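Local coordinates for protein halogenase (PDB 3E1T) that acts as an FAD-dependent halogenase linked to chondrochloren in the myxobacterium Chondromyces crocatus, probably chlorinating this compound or a precursor of it, at residues T21-V26 / V33-R38. Residues are numbered along the deposited sequence; the frame is centred on the assembly and turned at random.
Sequences TLASFV and VLLLER. With FAD (flavin-adenine dinucleotide), chain C.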
loop_
_atom_site.group_PDB
_atom_site.type_symbol
_atom_site.label_atom_id
_atom_site.label_comp_id
_atom_site.label_asym_id
_atom_site.label_seq_id
_atom_site.Cartn_x
_atom_site.Cartn_y
_atom_site.Cartn_z
ATOM N N THR A 21 -3.070 13.855 -2.214
ATOM C CA THR A 21 -4.509 13.575 -2.294
ATOM C C THR A 21 -5.304 14.283 -1.192
ATOM O O THR A 21 -6.349 14.904 -1.461
ATOM C CB THR A 21 -4.806 12.041 -2.295
ATOM O OG1 THR A 21 -4.229 11.434 -3.461
ATOM C CG2 THR A 21 -6.291 11.769 -2.302
ATOM N N LEU A 22 -4.826 14.163 0.043
ATOM C CA LEU A 22 -5.415 14.870 1.184
ATOM C C LEU A 22 -5.342 16.397 1.017
ATOM O O LEU A 22 -6.333 17.081 1.197
ATOM C CB LEU A 22 -4.720 14.465 2.484
ATOM C CG LEU A 22 -4.960 15.334 3.723
ATOM C CD1 LEU A 22 -6.434 15.456 4.092
ATOM C CD2 LEU A 22 -4.197 14.785 4.884
ATOM N N ALA A 23 -4.164 16.911 0.688
ATOM C CA ALA A 23 -3.997 18.353 0.468
ATOM C C ALA A 23 -5.005 18.867 -0.564
ATOM O O ALA A 23 -5.749 19.804 -0.286
ATOM C CB ALA A 23 -2.568 18.658 0.047
ATOM N N SER A 24 -5.057 18.228 -1.735
ATOM C CA SER A 24 -6.010 18.609 -2.784
ATOM C C SER A 24 -7.451 18.665 -2.297
ATOM O O SER A 24 -8.148 19.637 -2.562
ATOM C CB SER A 24 -5.911 17.676 -3.990
ATOM O OG SER A 24 -4.609 17.695 -4.528
ATOM N N PHE A 25 -7.894 17.631 -1.582
ATOM C CA PHE A 25 -9.299 17.504 -1.155
ATOM C C PHE A 25 -9.756 18.552 -0.133
ATOM O O PHE A 25 -10.945 18.868 -0.045
ATOM C CB PHE A 25 -9.569 16.106 -0.565
ATOM C CG PHE A 25 -9.790 15.021 -1.591
ATOM C CD1 PHE A 25 -10.334 15.308 -2.838
ATOM C CD2 PHE A 25 -9.481 13.704 -1.286
ATOM C CE1 PHE A 25 -10.550 14.293 -3.777
ATOM C CE2 PHE A 25 -9.691 12.687 -2.215
ATOM C CZ PHE A 25 -10.229 12.981 -3.462
ATOM N N VAL A 26 -8.833 19.041 0.685
ATOM C CA VAL A 26 -9.184 20.059 1.664
ATOM C C VAL A 26 -9.149 21.448 0.998
ATOM O O VAL A 26 -10.035 22.265 1.228
ATOM C CB VAL A 26 -8.290 20.001 2.939
ATOM C CG1 VAL A 26 -8.615 21.165 3.889
ATOM C CG2 VAL A 26 -8.462 18.663 3.669
ATOM N N VAL A 33 -4.044 25.240 2.965
ATOM C CA VAL A 33 -3.172 24.100 3.246
ATOM C C VAL A 33 -1.754 24.280 2.718
ATOM O O VAL A 33 -1.542 24.769 1.607
ATOM C CB VAL A 33 -3.824 22.680 2.924
ATOM C CG1 VAL A 33 -5.156 22.794 2.198
ATOM C CG2 VAL A 33 -2.836 21.718 2.215
ATOM N N LEU A 34 -0.802 23.914 3.572
ATOM C CA LEU A 34 0.608 23.827 3.247
ATOM C C LEU A 34 0.961 22.341 3.148
ATOM O O LEU A 34 0.495 21.532 3.950
ATOM C CB LEU A 34 1.427 24.438 4.386
ATOM C CG LEU A 34 2.834 25.034 4.255
ATOM C CD1 LEU A 34 3.647 24.673 5.487
ATOM C CD2 LEU A 34 3.589 24.667 2.989
ATOM N N LEU A 35 1.791 21.998 2.174
ATOM C CA LEU A 35 2.299 20.650 2.044
ATOM C C LEU A 35 3.802 20.740 1.875
ATOM O O LEU A 35 4.290 21.403 0.955
ATOM C CB LEU A 35 1.600 19.935 0.872
ATOM C CG LEU A 35 2.072 18.724 0.048
ATOM C CD1 LEU A 35 3.444 18.161 0.358
ATOM C CD2 LEU A 35 0.998 17.642 0.059
ATOM N N LEU A 36 4.525 20.096 2.787
ATOM C CA LEU A 36 5.987 20.061 2.757
ATOM C C LEU A 36 6.518 18.700 2.299
ATOM O O LEU A 36 6.179 17.667 2.881
ATOM C CB LEU A 36 6.559 20.428 4.137
ATOM C CG LEU A 36 6.194 21.802 4.733
ATOM C CD1 LEU A 36 6.763 21.947 6.129
ATOM C CD2 LEU A 36 6.701 22.938 3.857
ATOM N N GLU A 37 7.357 18.712 1.264
ATOM C CA GLU A 37 7.934 17.492 0.702
ATOM C C GLU A 37 9.462 17.563 0.691
ATOM O O GLU A 37 10.050 18.525 0.193
ATOM C CB GLU A 37 7.363 17.234 -0.704
ATOM C CG GLU A 37 8.177 16.283 -1.578
ATOM C CD GLU A 37 8.194 14.858 -1.054
ATOM O OE1 GLU A 37 7.120 14.316 -0.694
ATOM O OE2 GLU A 37 9.286 14.285 -1.020
ATOM N N ARG A 38 10.089 16.535 1.252
ATOM C CA ARG A 38 11.533 16.497 1.477
ATOM C C ARG A 38 12.344 16.516 0.172
ATOM O O ARG A 38 13.401 17.150 0.093
ATOM C CB ARG A 38 11.866 15.267 2.341
ATOM C CG ARG A 38 13.336 14.945 2.552
ATOM C CD ARG A 38 13.494 13.603 3.285
ATOM N NE ARG A 38 12.692 12.556 2.646
ATOM C CZ ARG A 38 13.150 11.664 1.765
ATOM N NH1 ARG A 38 14.434 11.652 1.403
ATOM N NH2 ARG A 38 12.318 10.776 1.235
HETATM P PA FAD C . 5.118 7.649 0.059
HETATM O O1A FAD C . 4.763 7.268 -1.354
HETATM O O2A FAD C . 6.272 6.911 0.643
HETATM O O5B FAD C . 5.468 9.227 0.053
HETATM C C5B FAD C . 5.788 9.918 1.250
HETATM C C4B FAD C . 6.525 11.216 0.905
HETATM O O4B FAD C . 6.962 11.876 2.076
HETATM C C3B FAD C . 7.773 10.936 0.074
HETATM O O3B FAD C . 7.688 11.706 -1.104
HETATM C C2B FAD C . 8.932 11.407 0.927
HETATM O O2B FAD C . 9.881 12.064 0.135
HETATM C C1B FAD C . 8.265 12.370 1.892
HETATM N N9A FAD C . 8.908 12.496 3.212
HETATM C C8A FAD C . 9.506 11.529 3.981
HETATM N N7A FAD C . 9.932 12.112 5.126
HETATM C C5A FAD C . 9.603 13.427 5.106
HETATM C C6A FAD C . 9.802 14.490 6.001
HETATM N N6A FAD C . 10.546 14.346 7.105
HETATM N N1A FAD C . 9.330 15.737 5.667
HETATM C C2A FAD C . 8.705 15.964 4.468
HETATM N N3A FAD C . 8.528 14.915 3.592
HETATM C C4A FAD C . 8.960 13.673 3.906
HETATM N N1 FAD C . 1.512 -0.147 -3.691
HETATM C C2 FAD C . 0.691 -0.223 -4.782
HETATM O O2 FAD C . -0.332 0.458 -4.783
HETATM N N3 FAD C . 1.023 -1.064 -5.830
HETATM C C4 FAD C . 2.189 -1.822 -5.792
HETATM O O4 FAD C . 2.499 -2.556 -6.733
HETATM C C4X FAD C . 3.014 -1.754 -4.677
HETATM N N5 FAD C . 4.181 -2.490 -4.602
HETATM C C5X FAD C . 4.987 -2.395 -3.484
HETATM C C6 FAD C . 6.165 -3.143 -3.392
HETATM C C7 FAD C . 6.976 -3.040 -2.251
HETATM C C7M FAD C . 8.111 -4.009 -2.073
HETATM C C8 FAD C . 6.609 -2.193 -1.198
HETATM C C8M FAD C . 7.339 -2.205 0.126
HETATM C C9 FAD C . 5.442 -1.444 -1.302
HETATM C C9A FAD C . 4.625 -1.540 -2.435
HETATM N N10 FAD C . 3.474 -0.779 -2.513
HETATM C C10 FAD C . 2.664 -0.891 -3.624
HETATM C "C1'" FAD C . 3.137 0.233 -1.432
HETATM C "C2'" FAD C . 3.417 1.689 -1.822
HETATM O "O2'" FAD C . 4.812 1.832 -1.990
HETATM C "C3'" FAD C . 2.943 2.654 -0.725
HETATM O "O3'" FAD C . 1.771 2.174 -0.104
HETATM C "C4'" FAD C . 2.608 4.066 -1.207
HETATM O "O4'" FAD C . 3.759 4.657 -1.767
HETATM C "C5'" FAD C . 2.132 4.905 -0.021
HETATM O "O5'" FAD C . 2.134 6.261 -0.373
HETATM P P FAD C . 2.339 7.409 0.732
HETATM O O1P FAD C . 1.787 8.710 0.188
HETATM O O2P FAD C . 1.640 7.047 2.005
HETATM O O3P FAD C . 3.894 7.419 1.048
#
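In the N-terminal beta-alpha-beta unit of the Rossmann-type FAD-binding fold, Ala23 and Val26 of helix 17-27 pack on Val33 and Leu35 of strand 33-36. The segment axes run nearly antiparallel, at 167° and 8.9 Å apart. Ala23 CB sits between a methyl of Val33 and one of Leu35, 3.8 Å from Val33 CG2 and 3.7 Å from Leu35 CD2. About one helical turn further along, Val26 CG1, set anti to its own N (chi1 175°), meets Val33 CG1 at 4.2 Å. No hydrogen bond links residues 21-26 to 33-38, and the side-chain packing is apolar.

Just past the strand, Glu37 grips the adenosine ribose with both carboxylate oxygens: FAD O3B donates to OE1 at 2.7 Å and FAD O2B to OE2 at 2.6 Å. OE1 also takes Gly15 N and OE2 takes Glu39 N, which fixes the carboxylate's rotation. With an alanine in place of Glu37, both ribose hydroxyls would probably lose this acceptor, and Gly15 N and Glu39 N their side-chain partner. Arg38 NH2 lies 3.0 Å from FAD O2B.

Leu35 and Val26 also touch strand 10-13, which pairs with 33-36 in the parallel sheet; strand 127-129 pairs with the other edge of 33-36, and helix 315-333 packs against Leu22, Phe25 and Val26.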